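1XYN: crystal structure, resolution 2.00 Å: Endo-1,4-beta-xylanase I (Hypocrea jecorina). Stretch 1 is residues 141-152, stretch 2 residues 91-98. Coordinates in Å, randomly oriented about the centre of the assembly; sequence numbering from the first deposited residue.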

# COMPACT_ATOMS: atom_id res chain seq x y z
N ASN A 141 -5.02 -17.92 -22.43
CA ASN A 141 -3.77 -18.66 -22.34
C ASN A 141 -3.09 -18.42 -20.98
O ASN A 141 -2.46 -19.32 -20.43
CB ASN A 141 -2.82 -18.25 -23.48
CG ASN A 141 -3.32 -18.72 -24.85
OD1 ASN A 141 -4.27 -19.50 -24.95
ND2 ASN A 141 -2.67 -18.24 -25.90
N HIS A 142 -3.24 -17.21 -20.45
CA HIS A 142 -2.66 -16.89 -19.15
C HIS A 142 -3.49 -17.47 -18.03
O HIS A 142 -2.95 -18.00 -17.07
CB HIS A 142 -2.50 -15.37 -18.99
CG HIS A 142 -1.49 -14.79 -19.93
ND1 HIS A 142 -0.14 -14.76 -19.64
CD2 HIS A 142 -1.61 -14.31 -21.19
CE1 HIS A 142 0.52 -14.29 -20.68
NE2 HIS A 142 -0.35 -14.01 -21.64
N PHE A 143 -4.81 -17.42 -18.16
CA PHE A 143 -5.68 -17.97 -17.13
C PHE A 143 -5.51 -19.50 -17.05
O PHE A 143 -5.57 -20.08 -15.96
CB PHE A 143 -7.14 -17.62 -17.43
CG PHE A 143 -7.42 -16.14 -17.47
CD1 PHE A 143 -6.69 -15.25 -16.68
CD2 PHE A 143 -8.42 -15.63 -18.30
CE1 PHE A 143 -6.96 -13.88 -16.72
CE2 PHE A 143 -8.69 -14.27 -18.34
CZ PHE A 143 -7.96 -13.40 -17.54
N ASN A 144 -5.32 -20.15 -18.20
CA ASN A 144 -5.12 -21.60 -18.24
C ASN A 144 -3.79 -21.95 -17.59
O ASN A 144 -3.74 -22.80 -16.70
CB ASN A 144 -5.15 -22.12 -19.69
CG ASN A 144 -6.55 -22.13 -20.30
OD1 ASN A 144 -7.54 -21.85 -19.63
ND2 ASN A 144 -6.64 -22.46 -21.58
N ALA A 145 -2.73 -21.25 -18.00
CA ALA A 145 -1.39 -21.46 -17.45
C ALA A 145 -1.35 -21.21 -15.95
O ALA A 145 -0.70 -21.94 -15.20
CB ALA A 145 -0.40 -20.58 -18.15
N TRP A 146 -2.07 -20.19 -15.51
CA TRP A 146 -2.12 -19.85 -14.10
C TRP A 146 -2.81 -20.97 -13.32
O TRP A 146 -2.29 -21.44 -12.31
CB TRP A 146 -2.86 -18.51 -13.89
CG TRP A 146 -2.09 -17.29 -14.38
CD1 TRP A 146 -0.76 -17.23 -14.76
CD2 TRP A 146 -2.60 -15.96 -14.53
NE1 TRP A 146 -0.43 -15.95 -15.13
CE2 TRP A 146 -1.54 -15.15 -15.00
CE3 TRP A 146 -3.85 -15.37 -14.31
CZ2 TRP A 146 -1.69 -13.78 -15.26
CZ3 TRP A 146 -4.00 -14.01 -14.56
CH2 TRP A 146 -2.92 -13.24 -15.03
N ALA A 147 -3.95 -21.42 -13.82
CA ALA A 147 -4.72 -22.49 -13.18
C ALA A 147 -3.91 -23.78 -13.07
O ALA A 147 -3.93 -24.43 -12.03
CB ALA A 147 -6.01 -22.74 -13.94
N SER A 148 -3.18 -24.12 -14.14
CA SER A 148 -2.38 -25.34 -14.17
C SER A 148 -1.22 -25.36 -13.17
O SER A 148 -0.74 -26.43 -12.80
CB SER A 148 -1.85 -25.62 -15.59
OG SER A 148 -0.87 -24.69 -15.99
N LEU A 149 -0.79 -24.17 -12.74
CA LEU A 149 0.28 -24.05 -11.76
C LEU A 149 -0.26 -23.81 -10.36
O LEU A 149 0.50 -23.53 -9.43
CB LEU A 149 1.22 -22.90 -12.16
CG LEU A 149 1.98 -23.10 -13.47
CD1 LEU A 149 2.66 -21.80 -13.91
CD2 LEU A 149 3.00 -24.22 -13.31
N GLY A 150 -1.58 -23.93 -10.21
CA GLY A 150 -2.20 -23.73 -8.91
C GLY A 150 -2.64 -22.30 -8.60
O GLY A 150 -3.04 -21.99 -7.48
N LEU A 151 -2.51 -21.41 -9.59
CA LEU A 151 -2.92 -20.02 -9.43
C LEU A 151 -4.41 -19.96 -9.79
O LEU A 151 -4.80 -19.77 -10.94
CB LEU A 151 -2.06 -19.10 -10.30
CG LEU A 151 -0.54 -19.23 -10.12
CD1 LEU A 151 0.19 -18.10 -10.81
CD2 LEU A 151 -0.18 -19.25 -8.64
N HIS A 152 -5.23 -20.15 -8.75
CA HIS A 152 -6.68 -20.19 -8.83
C HIS A 152 -7.40 -18.81 -8.85
O HIS A 152 -7.22 -18.00 -7.93
CB HIS A 152 -7.16 -21.04 -7.65
CG HIS A 152 -8.61 -21.40 -7.68
ND1 HIS A 152 -9.48 -21.06 -6.67
CD2 HIS A 152 -9.34 -22.11 -8.58
CE1 HIS A 152 -10.68 -21.55 -6.94
NE2 HIS A 152 -10.62 -22.19 -8.09
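Stretch 2 91-98: VKGTVTSD

A strand packed along a helix must match two different repeats, the helix returning the same face about every fourth residue and the strand every second. The contact between residues 91-98 and 141-152 of this xylanase illustrates how side-chain conformations accommodate the match. Residues 91-97 form a strand that runs nearly antiparallel to helix 141-148, at 156° between their N-to-C directions, with the axes approaching to 8.8 Å. The register is correspondingly reversed: the CA of S97 lies 6.7 Å from the CA of N141, the CA of V95 lies 6.3 Å from the CA of A145, and the CA of K92 lies 6.8 Å from the CA of L149.

Along the strand, V95 and S97 point toward the helix, whereas T94 and T96 point away. The centre belongs to small groups. V95, with chi1 at 53° (p), sets its CB 3.7 Å from the CB of A145; the alanine reaches no further than its methyl, and the backbones can come close here. The V95 branches also meet the preceding turn: CG2 lies 3.8 Å from the O of N141, and CG1 4.0 Å from the ND1 of H142.

The polar end follows a different logic. N141 in its m rotamer, chi1 -69°, carries its amide to the strand, where ND2 donates a nearly straight hydrogen bond to the OG of S97 (3.1 Å, 166°). S97 is t, and the same OG donates to the OD2 of D98 at 2.8 Å, so one hydroxyl both accepts and donates. H142 leaves its backbone sideways, but chi1 of -67° (m) brings the imidazole back to the strand, NE2 lying 4.0 Å from the CB of S97. A water extends the network, 2.8 Å from the NE2 of H142 and donating to the OD2 of D98 at 2.7 Å.

At the other end, L149 takes an m,t conformation (chi1 -65°, chi2 169°) that extends its methyls to the strand. CD2 comes within 3.9 Å of the O of K92, and CD1 lies 4.0 Å from the CB of K92 and 4.1 Å from the N of G93. An ideal CB on G93 would stand only 3.3 Å from the CD1 of L149, a tight fit that the glycine avoids. K92 bends through two m torsions before extending through two t torsions, and its CG lies 4.5 Å from the CD2 of L151. G150, at phi/psi 90/6, allows the turn between the two leucines, both of which point toward the strand.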

# COMPACT_ATOMS: atom_id res chain seq x y z
N VAL A 91 8.68 -17.26 -8.65
CA VAL A 91 8.48 -17.68 -10.04
C VAL A 91 7.80 -19.05 -9.97
O VAL A 91 8.14 -19.88 -9.14
CB VAL A 91 9.81 -17.80 -10.81
CG1 VAL A 91 9.55 -18.03 -12.29
CG2 VAL A 91 10.63 -16.54 -10.62
N LYS A 92 6.81 -19.24 -10.83
CA LYS A 92 6.06 -20.49 -10.88
C LYS A 92 6.32 -21.30 -12.14
O LYS A 92 6.29 -22.53 -12.10
CB LYS A 92 4.57 -20.19 -10.73
CG LYS A 92 4.20 -19.73 -9.34
CD LYS A 92 4.31 -20.89 -8.36
CE LYS A 92 4.13 -20.44 -6.95
NZ LYS A 92 3.92 -21.60 -6.06
N GLY A 93 6.57 -20.62 -13.25
CA GLY A 93 6.83 -21.32 -14.49
C GLY A 93 6.77 -20.37 -15.66
O GLY A 93 7.15 -19.22 -15.54
N THR A 94 6.32 -20.87 -16.80
CA THR A 94 6.21 -20.05 -18.00
C THR A 94 4.99 -20.43 -18.84
O THR A 94 4.31 -21.42 -18.58
CB THR A 94 7.47 -20.15 -18.93
OG1 THR A 94 7.56 -21.47 -19.48
CG2 THR A 94 8.75 -19.79 -18.17
N VAL A 95 4.75 -19.61 -19.85
CA VAL A 95 3.66 -19.80 -20.80
C VAL A 95 4.08 -19.05 -22.04
O VAL A 95 4.61 -17.95 -21.96
CB VAL A 95 2.32 -19.24 -20.27
CG1 VAL A 95 2.46 -17.78 -19.84
CG2 VAL A 95 1.23 -19.38 -21.34
N THR A 96 3.96 -19.70 -23.18
CA THR A 96 4.30 -19.06 -24.44
C THR A 96 2.97 -18.59 -25.01
O THR A 96 2.03 -19.38 -25.18
CB THR A 96 4.99 -20.05 -25.39
OG1 THR A 96 6.15 -20.57 -24.74
CG2 THR A 96 5.41 -19.35 -26.69
N SER A 97 2.88 -17.30 -25.25
CA SER A 97 1.66 -16.74 -25.78
C SER A 97 1.94 -15.48 -26.56
O SER A 97 2.83 -14.70 -26.22
CB SER A 97 0.70 -16.43 -24.62
OG SER A 97 -0.60 -16.15 -25.09
N ASP A 98 1.22 -15.34 -27.67
CA ASP A 98 1.30 -14.17 -28.53
C ASP A 98 2.67 -13.67 -28.98
O ASP A 98 2.95 -12.48 -28.92
CB ASP A 98 0.50 -13.04 -27.89
CG ASP A 98 -0.87 -13.49 -27.45
OD1 ASP A 98 -1.72 -13.75 -28.32
OD2 ASP A 98 -1.09 -13.63 -26.23
O HOH W 1 0.06 -12.60 -23.99